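Local coordinates for 2-nitropropane dioxygenase (Streptomyces ansochromogenes, PDB 3BW2) that oxidises nitroalkanes as an FMN-dependent nitroalkane oxidase of the nitronate monooxygenase family, built on a TIM barrel, at the interface of chains A and B. Coordinates in Å, arbitrary orientation; residue numbers count along the deposited sequence, not the author numbering. Chains: chain A/B, 2-nitropropane dioxygenase.

Contact 1: the interface of chains A and B. Residues chain A 175, 196, 216-217, 222, 225, 327; chain B 197-198, 201-202, 229.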
loop_
_atom_site.group_PDB
_atom_site.type_symbol
_atom_site.label_atom_id
_atom_site.label_comp_id
_atom_site.label_asym_id
_atom_site.label_seq_id
_atom_site.Cartn_x
_atom_site.Cartn_y
_atom_site.Cartn_z
ATOM N N GLU A 175 -1.301 2.070 -4.288
ATOM C CA GLU A 175 -0.132 2.061 -5.174
ATOM C C GLU A 175 -0.432 2.438 -6.625
ATOM O O GLU A 175 0.477 2.778 -7.385
ATOM C CB GLU A 175 0.528 0.678 -5.172
ATOM C CG GLU A 175 0.865 0.134 -3.792
ATOM C CD GLU A 175 -0.182 -0.835 -3.285
ATOM O OE1 GLU A 175 -1.370 -0.454 -3.223
ATOM O OE2 GLU A 175 0.186 -1.977 -2.953
ATOM N N LEU A 196 -2.877 -2.372 -1.702
ATOM C CA LEU A 196 -3.652 -3.355 -2.460
ATOM C C LEU A 196 -3.839 -4.716 -1.791
ATOM O O LEU A 196 -4.950 -5.246 -1.767
ATOM C CB LEU A 196 -3.042 -3.568 -3.853
ATOM C CG LEU A 196 -3.803 -4.543 -4.764
ATOM C CD1 LEU A 196 -5.252 -4.056 -4.968
ATOM C CD2 LEU A 196 -3.086 -4.651 -6.108
ATOM N N GLY A 216 0.053 -1.030 -8.881
ATOM C CA GLY A 216 1.437 -1.465 -8.764
ATOM C C GLY A 216 1.820 -2.810 -9.364
ATOM O O GLY A 216 2.950 -3.263 -9.171
ATOM N N ILE A 217 0.910 -3.446 -10.099
ATOM C CA ILE A 217 1.191 -4.756 -10.694
ATOM C C ILE A 217 2.017 -4.639 -11.987
ATOM O O ILE A 217 1.522 -4.182 -13.016
ATOM C CB ILE A 217 -0.132 -5.518 -10.960
ATOM C CG1 ILE A 217 -0.914 -5.648 -9.645
ATOM C CG2 ILE A 217 0.156 -6.903 -11.532
ATOM C CD1 ILE A 217 -2.262 -6.317 -9.782
ATOM N N GLN A 222 3.186 -10.959 -9.375
ATOM C CA GLN A 222 2.260 -10.128 -8.626
ATOM C C GLN A 222 0.841 -10.481 -9.055
ATOM O O GLN A 222 -0.101 -10.354 -8.273
ATOM C CB GLN A 222 2.552 -8.648 -8.880
ATOM C CG GLN A 222 3.840 -8.175 -8.234
ATOM C CD GLN A 222 4.247 -6.795 -8.694
ATOM O OE1 GLN A 222 4.577 -6.595 -9.860
ATOM N NE2 GLN A 222 4.221 -5.831 -7.780
ATOM N N ALA A 225 0.047 -13.382 -7.192
ATOM C CA ALA A 225 -0.168 -12.938 -5.826
ATOM C C ALA A 225 -1.616 -12.516 -5.593
ATOM O O ALA A 225 -2.254 -12.982 -4.648
ATOM C CB ALA A 225 0.778 -11.777 -5.494
ATOM N N MET A 327 9.776 -0.524 -12.781
ATOM C CA MET A 327 9.825 -1.863 -13.373
ATOM C C MET A 327 9.175 -1.898 -14.759
ATOM O O MET A 327 8.966 -2.969 -15.331
ATOM C CB MET A 327 9.110 -2.872 -12.468
ATOM C CG MET A 327 9.580 -2.871 -11.022
ATOM S SD MET A 327 8.673 -4.052 -9.972
ATOM C CE MET A 327 9.664 -5.504 -10.207
ATOM N N LEU B 197 2.715 -5.158 -1.811
ATOM C CA LEU B 197 2.805 -5.924 -3.053
ATOM C C LEU B 197 3.808 -5.307 -4.025
ATOM O O LEU B 197 4.492 -6.016 -4.770
ATOM C CB LEU B 197 1.426 -6.037 -3.720
ATOM C CG LEU B 197 1.357 -6.866 -5.008
ATOM C CD1 LEU B 197 1.898 -8.268 -4.759
ATOM C CD2 LEU B 197 -0.085 -6.935 -5.494
ATOM N N SER B 198 3.898 -3.985 -4.016
ATOM C CA SER B 198 4.825 -3.302 -4.899
ATOM C C SER B 198 6.237 -3.363 -4.307
ATOM O O SER B 198 7.205 -3.663 -5.008
ATOM C CB SER B 198 4.382 -1.853 -5.096
ATOM O OG SER B 198 5.193 -1.211 -6.059
ATOM N N ALA B 201 7.953 -6.868 -4.775
ATOM C CA ALA B 201 8.468 -7.116 -6.117
ATOM C C ALA B 201 9.763 -6.352 -6.363
ATOM O O ALA B 201 10.708 -6.888 -6.943
ATOM C CB ALA B 201 7.420 -6.727 -7.162
ATOM N N GLN B 202 9.802 -5.097 -5.918
ATOM C CA GLN B 202 10.984 -4.258 -6.088
ATOM C C GLN B 202 12.173 -4.822 -5.307
ATOM O O GLN B 202 13.287 -4.902 -5.825
ATOM C CB GLN B 202 10.702 -2.829 -5.608
ATOM C CG GLN B 202 9.701 -2.039 -6.449
ATOM C CD GLN B 202 9.476 -0.635 -5.903
ATOM O OE1 GLN B 202 10.411 0.162 -5.799
ATOM N NE2 GLN B 202 8.236 -0.330 -5.546
ATOM N N ALA B 229 4.678 -13.802 -4.807
ATOM C CA ALA B 229 5.404 -12.612 -5.232
ATOM C C ALA B 229 6.898 -12.627 -4.905
ATOM O O ALA B 229 7.588 -11.633 -5.127
ATOM C CB ALA B 229 4.751 -11.372 -4.640
HETATM O O HOH W 1 5.415 -2.841 -8.185
#

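Contact 2: the interface of chains A and B. Residues chain A 224, 227, 348, 351-352; chain B 351-352.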
loop_
_atom_site.group_PDB
_atom_site.type_symbol
_atom_site.label_atom_id
_atom_site.label_comp_id
_atom_site.label_asym_id
_atom_site.label_seq_id
_atom_site.Cartn_x
_atom_site.Cartn_y
_atom_site.Cartn_z
ATOM N N ALA A 224 -0.057 -13.516 -9.881
ATOM C CA ALA A 224 -0.302 -14.758 -9.152
ATOM C C ALA A 224 -0.631 -14.403 -7.707
ATOM O O ALA A 224 -1.476 -15.037 -7.073
ATOM C CB ALA A 224 0.935 -15.655 -9.198
ATOM N N LEU A 227 -4.227 -13.244 -7.343
ATOM C CA LEU A 227 -5.136 -14.362 -7.573
ATOM C C LEU A 227 -5.203 -15.195 -6.296
ATOM O O LEU A 227 -6.279 -15.620 -5.870
ATOM C CB LEU A 227 -4.641 -15.226 -8.740
ATOM C CG LEU A 227 -4.647 -14.570 -10.125
ATOM C CD1 LEU A 227 -4.153 -15.565 -11.171
ATOM C CD2 LEU A 227 -6.051 -14.097 -10.463
ATOM N N ARG A 348 3.015 -19.683 -10.436
ATOM C CA ARG A 348 2.040 -20.714 -10.074
ATOM C C ARG A 348 2.768 -21.994 -9.696
ATOM O O ARG A 348 2.537 -22.569 -8.634
ATOM C CB ARG A 348 1.112 -21.025 -11.247
ATOM C CG ARG A 348 -0.033 -20.065 -11.460
ATOM C CD ARG A 348 -0.813 -20.487 -12.700
ATOM N NE ARG A 348 -1.987 -19.654 -12.936
ATOM C CZ ARG A 348 -3.060 -19.638 -12.152
ATOM N NH1 ARG A 348 -3.108 -20.412 -11.077
ATOM N NH2 ARG A 348 -4.084 -18.850 -12.443
ATOM N N LEU A 351 4.527 -21.962 -6.338
ATOM C CA LEU A 351 3.599 -22.104 -5.216
ATOM C C LEU A 351 3.158 -23.555 -5.037
ATOM O O LEU A 351 2.322 -23.855 -4.185
ATOM C CB LEU A 351 2.354 -21.237 -5.429
ATOM C CG LEU A 351 2.101 -20.058 -4.484
ATOM C CD1 LEU A 351 0.711 -19.502 -4.755
ATOM C CD2 LEU A 351 2.206 -20.500 -3.034
ATOM N N SER A 352 3.714 -24.450 -5.848
ATOM C CA SER A 352 3.373 -25.867 -5.765
ATOM C C SER A 352 4.475 -26.742 -6.354
ATOM O O SER A 352 4.434 -27.108 -7.529
ATOM C CB SER A 352 2.046 -26.137 -6.489
ATOM O OG SER A 352 2.076 -25.670 -7.828
ATOM N N LEU B 351 -4.725 -21.862 -6.538
ATOM C CA LEU B 351 -3.795 -21.382 -7.560
ATOM C C LEU B 351 -3.366 -22.509 -8.496
ATOM O O LEU B 351 -2.530 -22.308 -9.378
ATOM C CB LEU B 351 -2.543 -20.778 -6.915
ATOM C CG LEU B 351 -2.278 -19.278 -7.073
ATOM C CD1 LEU B 351 -0.884 -18.968 -6.548
ATOM C CD2 LEU B 351 -2.383 -18.864 -8.532
ATOM N N SER B 352 -3.931 -23.696 -8.297
ATOM C CA SER B 352 -3.602 -24.846 -9.134
ATOM C C SER B 352 -4.712 -25.891 -9.110
ATOM O O SER B 352 -4.677 -26.835 -8.319
ATOM C CB SER B 352 -2.279 -25.476 -8.675
ATOM O OG SER B 352 -2.308 -25.806 -7.296
#

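Contact 3: the interface of chains A and B. Residues chain A 263-265, 323; chain B 188, 190-192.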
loop_
_atom_site.group_PDB
_atom_site.type_symbol
_atom_site.label_atom_id
_atom_site.label_comp_id
_atom_site.label_asym_id
_atom_site.label_seq_id
_atom_site.Cartn_x
_atom_site.Cartn_y
_atom_site.Cartn_z
ATOM N N ARG A 263 10.535 8.876 -7.468
ATOM C CA ARG A 263 9.374 8.658 -6.618
ATOM C C ARG A 263 8.052 9.200 -7.148
ATOM O O ARG A 263 8.019 10.040 -8.052
ATOM C CB ARG A 263 9.655 9.231 -5.222
ATOM C CG ARG A 263 8.624 8.866 -4.167
ATOM C CD ARG A 263 9.232 8.901 -2.765
ATOM N NE ARG A 263 9.794 10.206 -2.424
ATOM C CZ ARG A 263 10.407 10.477 -1.275
ATOM N NH1 ARG A 263 10.537 9.532 -0.350
ATOM N NH2 ARG A 263 10.891 11.691 -1.047
ATOM N N THR A 264 6.963 8.691 -6.578
ATOM C CA THR A 264 5.621 9.109 -6.944
ATOM C C THR A 264 4.906 9.595 -5.690
ATOM O O THR A 264 5.327 9.309 -4.564
ATOM C CB THR A 264 4.796 7.949 -7.525
ATOM O OG1 THR A 264 4.496 7.008 -6.485
ATOM C CG2 THR A 264 5.567 7.241 -8.624
ATOM N N ARG A 265 3.825 10.334 -5.897
ATOM C CA ARG A 265 3.024 10.846 -4.800
ATOM C C ARG A 265 1.616 11.117 -5.293
ATOM O O ARG A 265 1.406 11.402 -6.473
ATOM C CB ARG A 265 3.599 12.155 -4.254
ATOM C CG ARG A 265 4.842 12.004 -3.415
ATOM C CD ARG A 265 5.263 13.350 -2.855
ATOM N NE ARG A 265 6.461 13.237 -2.028
ATOM C CZ ARG A 265 6.528 12.529 -0.907
ATOM N NH1 ARG A 265 5.463 11.869 -0.475
ATOM N NH2 ARG A 265 7.663 12.476 -0.221
ATOM N N GLN A 323 3.286 2.959 -8.189
ATOM C CA GLN A 323 4.534 2.810 -7.451
ATOM C C GLN A 323 5.520 1.806 -8.046
ATOM O O GLN A 323 6.679 1.763 -7.646
ATOM C CB GLN A 323 4.237 2.448 -5.999
ATOM C CG GLN A 323 3.470 3.530 -5.250
ATOM C CD GLN A 323 3.371 3.236 -3.771
ATOM O OE1 GLN A 323 2.987 2.139 -3.377
ATOM N NE2 GLN A 323 3.716 4.217 -2.940
ATOM N N GLU B 188 10.340 14.022 4.343
ATOM C CA GLU B 188 10.152 13.523 2.982
ATOM C C GLU B 188 9.491 12.148 2.913
ATOM O O GLU B 188 8.816 11.831 1.935
ATOM C CB GLU B 188 11.488 13.475 2.238
ATOM C CG GLU B 188 12.077 14.838 1.923
ATOM C CD GLU B 188 13.142 14.770 0.841
ATOM O OE1 GLU B 188 14.180 14.106 1.058
ATOM O OE2 GLU B 188 12.934 15.376 -0.233
ATOM N N ASP B 190 7.088 11.308 4.412
ATOM C CA ASP B 190 5.661 11.572 4.521
ATOM C C ASP B 190 4.994 11.431 3.159
ATOM O O ASP B 190 5.238 12.235 2.259
ATOM C CB ASP B 190 5.430 12.987 5.063
ATOM C CG ASP B 190 5.863 13.141 6.516
ATOM O OD1 ASP B 190 6.627 12.286 7.020
ATOM O OD2 ASP B 190 5.441 14.130 7.153
ATOM N N GLY B 191 4.163 10.404 3.012
ATOM C CA GLY B 191 3.462 10.185 1.760
ATOM C C GLY B 191 4.254 9.403 0.732
ATOM O O GLY B 191 3.837 9.288 -0.422
ATOM N N ALA B 192 5.392 8.856 1.146
ATOM C CA ALA B 192 6.236 8.089 0.238
ATOM C C ALA B 192 6.134 6.581 0.472
ATOM O O ALA B 192 6.782 5.799 -0.224
ATOM C CB ALA B 192 7.691 8.542 0.379
HETATM O O HOH W 2 3.884 7.523 -2.461
#

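Contact 4: the interface of chains A and B. Residues chain A 192-196, 198, 202; chain B 175, 323-324.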
loop_
_atom_site.group_PDB
_atom_site.type_symbol
_atom_site.label_atom_id
_atom_site.label_comp_id
_atom_site.label_asym_id
_atom_site.label_seq_id
_atom_site.Cartn_x
_atom_site.Cartn_y
_atom_site.Cartn_z
ATOM N N ALA A 192 -5.315 8.112 3.840
ATOM C CA ALA A 192 -6.168 6.983 4.190
ATOM C C ALA A 192 -6.078 5.841 3.177
ATOM O O ALA A 192 -6.734 4.812 3.341
ATOM C CB ALA A 192 -7.619 7.453 4.320
ATOM N N GLY A 193 -5.267 6.025 2.137
ATOM C CA GLY A 193 -5.113 5.006 1.108
ATOM C C GLY A 193 -4.697 3.633 1.610
ATOM O O GLY A 193 -3.747 3.502 2.380
ATOM N N ILE A 194 -5.394 2.601 1.149
ATOM C CA ILE A 194 -5.113 1.231 1.566
ATOM C C ILE A 194 -4.245 0.437 0.580
ATOM O O ILE A 194 -4.520 0.417 -0.625
ATOM C CB ILE A 194 -6.437 0.465 1.781
ATOM C CG1 ILE A 194 -7.332 1.253 2.746
ATOM C CG2 ILE A 194 -6.157 -0.931 2.325
ATOM C CD1 ILE A 194 -8.729 0.701 2.871
ATOM N N GLY A 195 -3.202 -0.217 1.097
ATOM C CA GLY A 195 -2.334 -1.023 0.250
ATOM C C GLY A 195 -3.169 -2.088 -0.435
ATOM O O GLY A 195 -4.070 -2.656 0.185
ATOM N N LEU A 196 -2.877 -2.372 -1.702
ATOM C CA LEU A 196 -3.652 -3.355 -2.460
ATOM C C LEU A 196 -3.839 -4.716 -1.791
ATOM O O LEU A 196 -4.950 -5.246 -1.767
ATOM C CB LEU A 196 -3.042 -3.568 -3.853
ATOM C CG LEU A 196 -3.803 -4.543 -4.764
ATOM C CD1 LEU A 196 -5.252 -4.056 -4.968
ATOM C CD2 LEU A 196 -3.086 -4.651 -6.108
ATOM N N SER A 198 -3.940 -5.491 1.232
ATOM C CA SER A 198 -4.864 -5.387 2.346
ATOM C C SER A 198 -6.275 -5.106 1.819
ATOM O O SER A 198 -7.247 -5.730 2.249
ATOM C CB SER A 198 -4.409 -4.279 3.294
ATOM O OG SER A 198 -5.218 -4.253 4.453
ATOM N N GLN A 202 -9.859 -7.407 2.244
ATOM C CA GLN A 202 -11.034 -6.783 2.844
ATOM C C GLN A 202 -12.226 -6.825 1.885
ATOM O O GLN A 202 -13.341 -7.163 2.281
ATOM C CB GLN A 202 -10.738 -5.324 3.213
ATOM C CG GLN A 202 -9.733 -5.123 4.345
ATOM C CD GLN A 202 -9.496 -3.649 4.644
ATOM O OE1 GLN A 202 -10.424 -2.914 4.991
ATOM N NE2 GLN A 202 -8.252 -3.209 4.507
ATOM N N GLU B 175 1.307 -0.589 4.723
ATOM C CA GLU B 175 0.137 -1.066 5.467
ATOM C C GLU B 175 0.436 -1.537 6.890
ATOM O O GLU B 175 -0.472 -1.654 7.715
ATOM C CB GLU B 175 -0.535 -2.223 4.718
ATOM C CG GLU B 175 -0.873 -1.931 3.264
ATOM C CD GLU B 175 0.168 -2.480 2.311
ATOM O OE1 GLU B 175 1.358 -2.137 2.461
ATOM O OE2 GLU B 175 -0.210 -3.258 1.414
ATOM N N GLN B 323 -3.281 -1.914 8.496
ATOM C CA GLN B 323 -4.529 -1.629 7.798
ATOM C C GLN B 323 -5.524 -2.787 7.758
ATOM O O GLN B 323 -6.683 -2.597 7.401
ATOM C CB GLN B 323 -4.231 -1.151 6.380
ATOM C CG GLN B 323 -3.453 0.158 6.333
ATOM C CD GLN B 323 -3.353 0.710 4.930
ATOM O OE1 GLN B 323 -2.978 -0.003 4.005
ATOM N NE2 GLN B 323 -3.689 1.987 4.763
ATOM N N GLY B 324 -5.077 -3.983 8.129
ATOM C CA GLY B 324 -5.969 -5.130 8.133
ATOM C C GLY B 324 -6.530 -5.430 9.515
ATOM O O GLY B 324 -7.065 -6.514 9.752
HETATM O O HOH W 3 -7.794 -0.529 6.101
#

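Contact 1: the interface of chains A and B
A:Gln222, from helix 220-228, lies against the helix 196-206 of chain B and meets B:Leu197 and B:Ala201 along its length. CB lies near the CD1 methyl of B:Leu197. CG touches the same methyl at 4.0 Å and also nears CB of B:Ala201. The amide carbon CD rests on that CB at 3.5 Å. OE1 passes the same alanine methyl. The tip amide nitrogen NE2 donates to the backbone O of B:Leu197 at 3.0 Å, with 146° at the hydrogen. This donor stands above the carbonyl plane and not on a lone pair. NE2 also reaches water 1, which is 2.7 Å from both the O of A:Gly216, a residue of the FMN site, and the OG of B:Ser198. B:Gln202 NE2 donates to that OG. An alanine in place of A:Gln222 would probably leave the B:Leu197 carbonyl and water 1 without this amide partner and open a gap beside B:Ala201.

B:Leu197 holds CG anti to the backbone N (chi1 -178°), which turns its two methyls toward chain A. CD1 meets CB of A:Ala225 and CD2 meets CD2 of A:Leu196, each at 3.8 Å. A:Glu175 OE1 accepts a hydrogen bond from the backbone N of A:Leu196 through its syn lone pair. The patch packs helices of the two barrels together and may couple the probable dimer contact to the FMN site through A:Gly216.

Contact 2: the interface of chains A and B
B:Leu351 meets A:Arg348 and its own counterpart A:Leu351 across the two-fold axis. These are C-terminal tails of nitronate monooxygenase family chains, each reaching the other chain just after helix 333-350. The close part centres on A:Arg348. Its chain runs extended from CG to NE (chi2 177°, chi3 177°), which carries the guanidinium past the B:Leu351 side chain to the backbone carbonyl. NH1 donates to the O of B:Leu351 at 2.6 Å. The bond is bent, with 119° at the hydrogen. The oxygen lies in the guanidinium plane, but the donor stands above the carbonyl plane. NH1 is also modelled very near CD2 of B:Leu351, so the fine detail here is doubtful. The arginine gives carbon contact too. Its CG is 3.9 Å from CD2 of B:Leu351, and CZ is 3.8 Å from the same methyl.

At the axis the two leucine side chains cross at about a right angle. Their CD1 methyls are modelled too near each other, so the detailed packing there is doubtful.

Elsewhere the fit is looser. Against helix 220-228, the CD2 of B:Leu351 stays 4.3 Å from CB of A:Leu227, and A:Ala224 makes a marginal contact through its O. Among the last modelled residues, OG of A:Ser352 and OG of B:Ser352 are 4.4 Å apart. A:Ser352 OG turns back within its own chain and donates to the O of A:Arg348 at 3.2 Å.

Contact 3: the interface of chains A and B
A:Arg265 and B:Glu188 meet in a polar patch, where the guanidinium of A:Arg265 binds backbone carbonyls of chain B. This ties strand 264-267 of one chain to the 3-10 helix 187-189 and the loop after it in the other, in the probable dimer. B:Glu188 is in that 3-10 helix, and B:Asp190 follows it. The arginine chain is extended from CG to NE (chi2 -176°, chi3 180°) and reaches across to chain B. NH2 donates to the O of B:Glu188 at 2.5 Å. That oxygen lies in the guanidinium plane, and the nitrogen lies in the carbonyl plane. NH1 donates to the O of B:Asp190 at 2.8 Å. This second bond is more strained, since the oxygen stands far out of the guanidinium plane. Two carbonyls thus fix the rotation of the group. A methionine in place of A:Arg265 would probably leave both carbonyls without these donors and free the loop of chain B to shift.

A:Arg263 lies beside it, bent at chi3 (58°), and its guanidinium has A:Arg265 NH2 over one face, offset toward the rim. Its CD packs on CB of B:Ala192 at 3.5 Å. Its NH2 is 4.3 Å from OE2 of B:Glu188. The opposite charges do not touch, but the carboxylate may partly offset the repulsion between the two guanidinium groups. Nearer A:Gln323, water 2 bridges the O of A:Thr264 at 3.1 Å and the O of B:Gly191 at 2.7 Å.

Contact 4: the interface of chains A and B
B:Gln323 places CG anti to its carbonyl carbon (chi1 -63°) and then runs extended (chi2 -171°), which carries its amide to the backbone of A:Gly193 and A:Gly195. Both ends of the amide are used. NE2 donates to the O of A:Gly193 at 2.8 Å, with 166° at the hydrogen. The acceptor lies in the amide plane, although the nitrogen stands above the carbonyl plane. OE1 accepts a hydrogen bond from the backbone N of A:Gly195 at 2.9 Å, and the bond is almost straight. This pair of bonds holds the amide from turning over and reads the main chain of the loop leading into helix 196-206. A:Ile194 lies between the two glycines, and its CA is 3.8 Å from the amide carbon CD of B:Gln323.

B:Glu175 comes alongside A:Gly195. Its CG packs on the glycine CA at 3.5 Å, and its OE2 lies close to the same CA. Together these contacts are likely to set the loop of one chain against the other in the dimer. Next to this, A:Ser198 OG lies near the backbone of B:Gln323. There water 3 links A:Gln202 NE2, at 3.2 Å, to the O of B:Gln323, at 2.7 Å.

The four contacts form one two-fold interface, and each has a twin with the chains exchanged. Measured between centres of C-alpha atoms, contact 1 lies about 16 Å from contacts 2 and 3 and 14 Å from contact 4. Contacts 2 and 3 are about 31 Å apart. Contacts 1 and 4 share A:Leu196, and both use helix 196-206, mainly of chain B in contact 1 and of chain A in contact 4. Helix 220-228 joins contacts 1 and 2. A:Gln323 and B:Ala192 in contact 3 have counterparts B:Gln323 and A:Ala192 in contact 4. The patches likely form one continuous interface, with the C-terminal tails at one end.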